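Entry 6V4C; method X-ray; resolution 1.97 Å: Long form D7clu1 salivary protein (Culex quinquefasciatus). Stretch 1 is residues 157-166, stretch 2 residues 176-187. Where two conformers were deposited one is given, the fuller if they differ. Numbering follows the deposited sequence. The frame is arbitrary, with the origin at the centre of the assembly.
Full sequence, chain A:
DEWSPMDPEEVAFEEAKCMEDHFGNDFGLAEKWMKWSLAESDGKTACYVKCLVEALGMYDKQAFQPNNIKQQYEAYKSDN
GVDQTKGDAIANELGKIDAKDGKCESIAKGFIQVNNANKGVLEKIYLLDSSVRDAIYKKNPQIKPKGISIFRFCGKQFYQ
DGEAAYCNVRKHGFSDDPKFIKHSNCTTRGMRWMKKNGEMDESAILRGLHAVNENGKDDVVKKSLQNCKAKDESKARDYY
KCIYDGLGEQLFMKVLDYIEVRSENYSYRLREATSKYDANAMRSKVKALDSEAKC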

# COMPACT_ATOMS: atom_id res chain seq x y z
N GLN A 157 0.81 -13.26 14.63
CA GLN A 157 -0.56 -13.56 15.03
C GLN A 157 -0.85 -15.05 15.03
O GLN A 157 -1.73 -15.50 15.77
N PHE A 158 -0.12 -15.83 14.23
CA PHE A 158 -0.45 -17.23 14.02
C PHE A 158 0.64 -18.20 14.43
O PHE A 158 0.33 -19.38 14.65
N TYR A 159 1.89 -17.76 14.56
CA TYR A 159 2.99 -18.66 14.85
C TYR A 159 3.75 -18.20 16.08
O TYR A 159 3.90 -17.00 16.34
N GLN A 160 4.24 -19.17 16.85
CA GLN A 160 5.22 -18.90 17.88
C GLN A 160 6.59 -18.75 17.24
O GLN A 160 6.93 -19.47 16.30
N ASP A 161 7.37 -17.80 17.74
CA ASP A 161 8.72 -17.59 17.24
C ASP A 161 9.52 -18.88 17.32
O ASP A 161 9.53 -19.56 18.35
N GLY A 162 10.15 -19.24 16.20
CA GLY A 162 11.02 -20.39 16.16
C GLY A 162 10.35 -21.73 15.99
O GLY A 162 11.05 -22.75 15.92
N GLU A 163 9.02 -21.78 15.91
CA GLU A 163 8.36 -23.07 15.73
C GLU A 163 8.59 -23.59 14.32
O GLU A 163 8.76 -22.82 13.37
N ALA A 164 8.59 -24.92 14.19
CA ALA A 164 9.07 -25.56 12.96
C ALA A 164 8.28 -25.12 11.74
O ALA A 164 8.86 -24.84 10.68
N ALA A 165 6.95 -25.05 11.85
CA ALA A 165 6.14 -24.63 10.71
C ALA A 165 6.48 -23.20 10.31
O ALA A 165 6.53 -22.88 9.12
N TYR A 166 6.74 -22.34 11.29
CA TYR A 166 7.06 -20.94 11.00
C TYR A 166 8.38 -20.83 10.24
O TYR A 166 8.48 -20.08 9.27
N ASP A 176 2.52 -26.53 4.69
CA ASP A 176 1.34 -27.38 4.63
C ASP A 176 0.52 -27.36 5.91
O ASP A 176 -0.59 -27.88 5.92
N ASP A 177 1.05 -26.77 6.99
CA ASP A 177 0.38 -26.82 8.27
C ASP A 177 -0.91 -26.00 8.24
O ASP A 177 -1.07 -25.10 7.41
N PRO A 178 -1.87 -26.30 9.13
CA PRO A 178 -3.18 -25.64 9.04
C PRO A 178 -3.17 -24.15 9.31
O PRO A 178 -4.08 -23.45 8.86
N LYS A 179 -2.17 -23.63 10.04
CA LYS A 179 -2.11 -22.20 10.32
C LYS A 179 -1.77 -21.38 9.09
O LYS A 179 -2.03 -20.17 9.08
N PHE A 180 -1.20 -21.99 8.05
CA PHE A 180 -0.79 -21.24 6.87
C PHE A 180 -1.97 -20.70 6.08
O PHE A 180 -1.80 -19.76 5.30
N ILE A 181 -3.17 -21.27 6.25
CA ILE A 181 -4.34 -20.72 5.59
C ILE A 181 -4.64 -19.32 6.12
O ILE A 181 -4.88 -18.38 5.35
N LYS A 182 -4.60 -19.16 7.44
CA LYS A 182 -4.81 -17.83 8.03
C LYS A 182 -3.65 -16.90 7.70
O LYS A 182 -3.86 -15.71 7.43
N HIS A 183 -2.42 -17.42 7.73
CA HIS A 183 -1.25 -16.57 7.52
C HIS A 183 -1.19 -16.06 6.09
O HIS A 183 -0.96 -14.86 5.86
N SER A 184 -1.39 -16.94 5.11
CA SER A 184 -1.34 -16.52 3.72
C SER A 184 -2.53 -15.64 3.35
O SER A 184 -2.41 -14.78 2.46
N ASN A 185 -3.67 -15.81 4.01
CA ASN A 185 -4.76 -14.86 3.83
C ASN A 185 -4.35 -13.47 4.31
O ASN A 185 -4.62 -12.46 3.65
N CYS A 186 -3.69 -13.40 5.47
CA CYS A 186 -3.25 -12.12 6.01
C CYS A 186 -2.21 -11.46 5.10
O CYS A 186 -2.29 -10.26 4.84
N THR A 187 -1.25 -12.24 4.60
CA THR A 187 -0.15 -11.64 3.84
C THR A 187 -0.56 -11.32 2.41
O THR A 187 -0.17 -10.28 1.87

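The contact is a mixed one, in which two consecutive aromatic side chains, Phe-158 and Tyr-159, pack against one side of the helix of the second stretch, together with one phenol-carboxylate hydrogen bond and one salt bridge. Summed over both sides it buries 530 Å², and Phe-158 has the largest share of any residue, 121 Å². Two CA pairs mark the register, Phe-158 CA to Lys-179 CA at 6.4 Å and Ala-165 CA to Asp-177 CA at 6.6 Å.

Phe-158 points toward the helix with chi1 at -50° (m) and chi2 at -64°. This lays its ring along residues spaced three to four apart, the spacing that brings helical positions to the same side. Lys-182 CB sits over one face of the Phe-158 ring, 3.7 Å from the ring centroid and 20° off the normal, which is the geometry of a CH-pi contact. At the ring edge, Phe-158 CE2 lies 3.9 Å from Cys-186 CB, an apolar contact. Phe-158 CD2 also lies 3.6 Å from His-183 CA. Lys-182 (m, chi1 -64°) starts toward the other stretch, but the end of its extended chain leads away; its CB meets the ring, and Lys-182 O also lies 3.5 Å from Phe-158 CE2. Cys-186 adopts chi1 t and is bonded covalently to a group elsewhere in the structure. Cys-186 SG lies 4.0 Å from Gln-157 NE2.

Tyr-159 leaves its backbone sideways, and its chi1 of -65° (m) with chi2 of -76° carries the ring end to Asp-177 and Phe-180. The ring presents its edge to the face of His-183: the centroids are 5.4 Å apart, the planes meet at 77°, and Tyr-159 CE2 is 3.7 Å from His-183 CG. His-183 itself is t, with chi1 at -176°. At the tip, Tyr-159 OH donates to Asp-177 OD1 over 3.2 Å, although the position of that oxygen is less certain because it lies too close to another atom of the model. Tyr-159 OH is also 3.4 Å from Phe-180 N, but the angle is too poor for a hydrogen bond.

Asp-177 (p, chi1 82°) does double duty: besides accepting from the phenol, its OD2 receives Lys-179 N at 3.1 Å, a capping bond for the turn leading into the helix. Ala-165 CB packs 3.7 Å from Asp-177 CG, so a small methyl abuts the carboxylate.

Lys-179 (chi1 m, the rest t; one of two deposited conformers) extends alongside stretch 1. Lys-179 CD lies 3.3 Å from Phe-158 O, and Lys-179 NZ forms a salt bridge with Glu-163 OE2 at 3.2 Å that includes a weak hydrogen bond. Glu-163 (p, chi1 83°) points toward the helix, and its OE2 also accepts from Gln-160 N at 2.8 Å, 154° at the hydrogen. That bond ties the carboxylate back to the type II turn from Gln-160 to Glu-163, so the same oxygen serves its own loop and the lysine.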

# COMPACT_ATOMS: atom_id res chain seq x y z
CB GLN A 157 -1.54 -12.86 14.08
CG GLN A 157 -1.37 -11.36 13.97
CD GLN A 157 -2.32 -10.74 12.96
OE1 GLN A 157 -3.49 -11.11 12.90
NE2 GLN A 157 -1.81 -9.82 12.16
CB PHE A 158 -0.81 -17.48 12.55
CG PHE A 158 -1.83 -16.53 12.00
CD1 PHE A 158 -3.12 -16.51 12.52
CD2 PHE A 158 -1.52 -15.65 10.98
CE1 PHE A 158 -4.07 -15.64 12.03
CE2 PHE A 158 -2.46 -14.78 10.49
CZ PHE A 158 -3.74 -14.77 11.01
CB TYR A 159 3.98 -18.73 13.68
CG TYR A 159 3.42 -19.32 12.42
CD1 TYR A 159 3.25 -20.70 12.30
CD2 TYR A 159 3.07 -18.52 11.35
CE1 TYR A 159 2.74 -21.25 11.14
CE2 TYR A 159 2.55 -19.06 10.19
CZ TYR A 159 2.39 -20.43 10.09
OH TYR A 159 1.88 -20.98 8.94
CB GLN A 160 5.27 -20.04 18.89
CG GLN A 160 4.05 -20.14 19.78
CD GLN A 160 4.32 -20.94 21.04
OE1 GLN A 160 3.68 -21.96 21.29
NE2 GLN A 160 5.27 -20.47 21.85
CB ASP A 161 9.42 -16.50 18.05
CG ASP A 161 8.86 -15.12 17.78
OD1 ASP A 161 7.89 -15.01 17.01
OD2 ASP A 161 9.40 -14.14 18.33
CB GLU A 163 6.87 -22.99 16.07
CG GLU A 163 5.97 -22.48 14.96
CD GLU A 163 4.50 -22.67 15.28
OE1 GLU A 163 3.95 -23.75 14.97
OE2 GLU A 163 3.89 -21.75 15.87
CB ALA A 164 9.04 -27.08 13.11
CB ALA A 165 4.65 -24.76 11.04
CB TYR A 166 7.13 -20.15 12.31
CG TYR A 166 7.16 -18.65 12.15
CD1 TYR A 166 6.82 -18.05 10.95
CD2 TYR A 166 7.51 -17.83 13.22
CE1 TYR A 166 6.85 -16.67 10.81
CE2 TYR A 166 7.54 -16.46 13.09
CZ TYR A 166 7.21 -15.88 11.88
OH TYR A 166 7.24 -14.51 11.76
CB ASP A 176 1.77 -28.83 4.35
CG ASP A 176 2.79 -29.33 5.36
OD1 ASP A 176 3.88 -28.73 5.46
OD2 ASP A 176 2.49 -30.32 6.06
CB ASP A 177 1.31 -26.32 9.38
CG ASP A 177 1.34 -24.81 9.48
OD1 ASP A 177 1.91 -24.15 8.58
OD2 ASP A 177 0.80 -24.28 10.47
CB PRO A 178 -4.02 -26.39 10.09
CG PRO A 178 -3.02 -26.97 11.04
CD PRO A 178 -1.84 -27.33 10.18
CB LYS A 179 -1.07 -21.91 11.41
CG LYS A 179 -1.38 -22.50 12.77
CD LYS A 179 -0.13 -22.47 13.65
CE LYS A 179 -0.46 -22.62 15.12
NZ LYS A 179 0.77 -22.56 15.95
CB PHE A 180 0.13 -22.07 5.98
CG PHE A 180 0.82 -21.26 4.91
CD1 PHE A 180 1.91 -20.46 5.22
CD2 PHE A 180 0.37 -21.30 3.60
CE1 PHE A 180 2.54 -19.71 4.24
CE2 PHE A 180 0.99 -20.55 2.61
CZ PHE A 180 2.08 -19.76 2.93
CB ILE A 181 -5.54 -21.67 5.72
CG1 ILE A 181 -5.27 -22.97 4.94
CG2 ILE A 181 -6.81 -21.01 5.22
CD1 ILE A 181 -6.41 -23.97 4.99
CB LYS A 182 -4.96 -17.94 9.54
CG LYS A 182 -6.17 -18.71 10.03
CD LYS A 182 -6.21 -18.68 11.56
CE LYS A 182 -7.16 -19.72 12.13
NZ LYS A 182 -7.05 -19.77 13.62
CB HIS A 183 0.02 -17.34 7.89
CG HIS A 183 1.27 -16.52 7.80
ND1 HIS A 183 2.26 -16.77 6.88
CD2 HIS A 183 1.69 -15.45 8.52
CE1 HIS A 183 3.24 -15.89 7.03
NE2 HIS A 183 2.91 -15.08 8.02
CB SER A 184 -1.22 -17.72 2.78
OG SER A 184 -2.26 -18.65 3.00
CB ASN A 185 -6.02 -15.34 4.56
CG ASN A 185 -7.17 -14.36 4.46
OD1 ASN A 185 -7.77 -14.20 3.40
ND2 ASN A 185 -7.48 -13.69 5.56
CB CYS A 186 -2.69 -12.34 7.42
SG CYS A 186 -2.15 -10.86 8.32
CB THR A 187 1.08 -12.55 3.87
OG1 THR A 187 0.76 -13.83 3.32
CG2 THR A 187 1.57 -12.74 5.31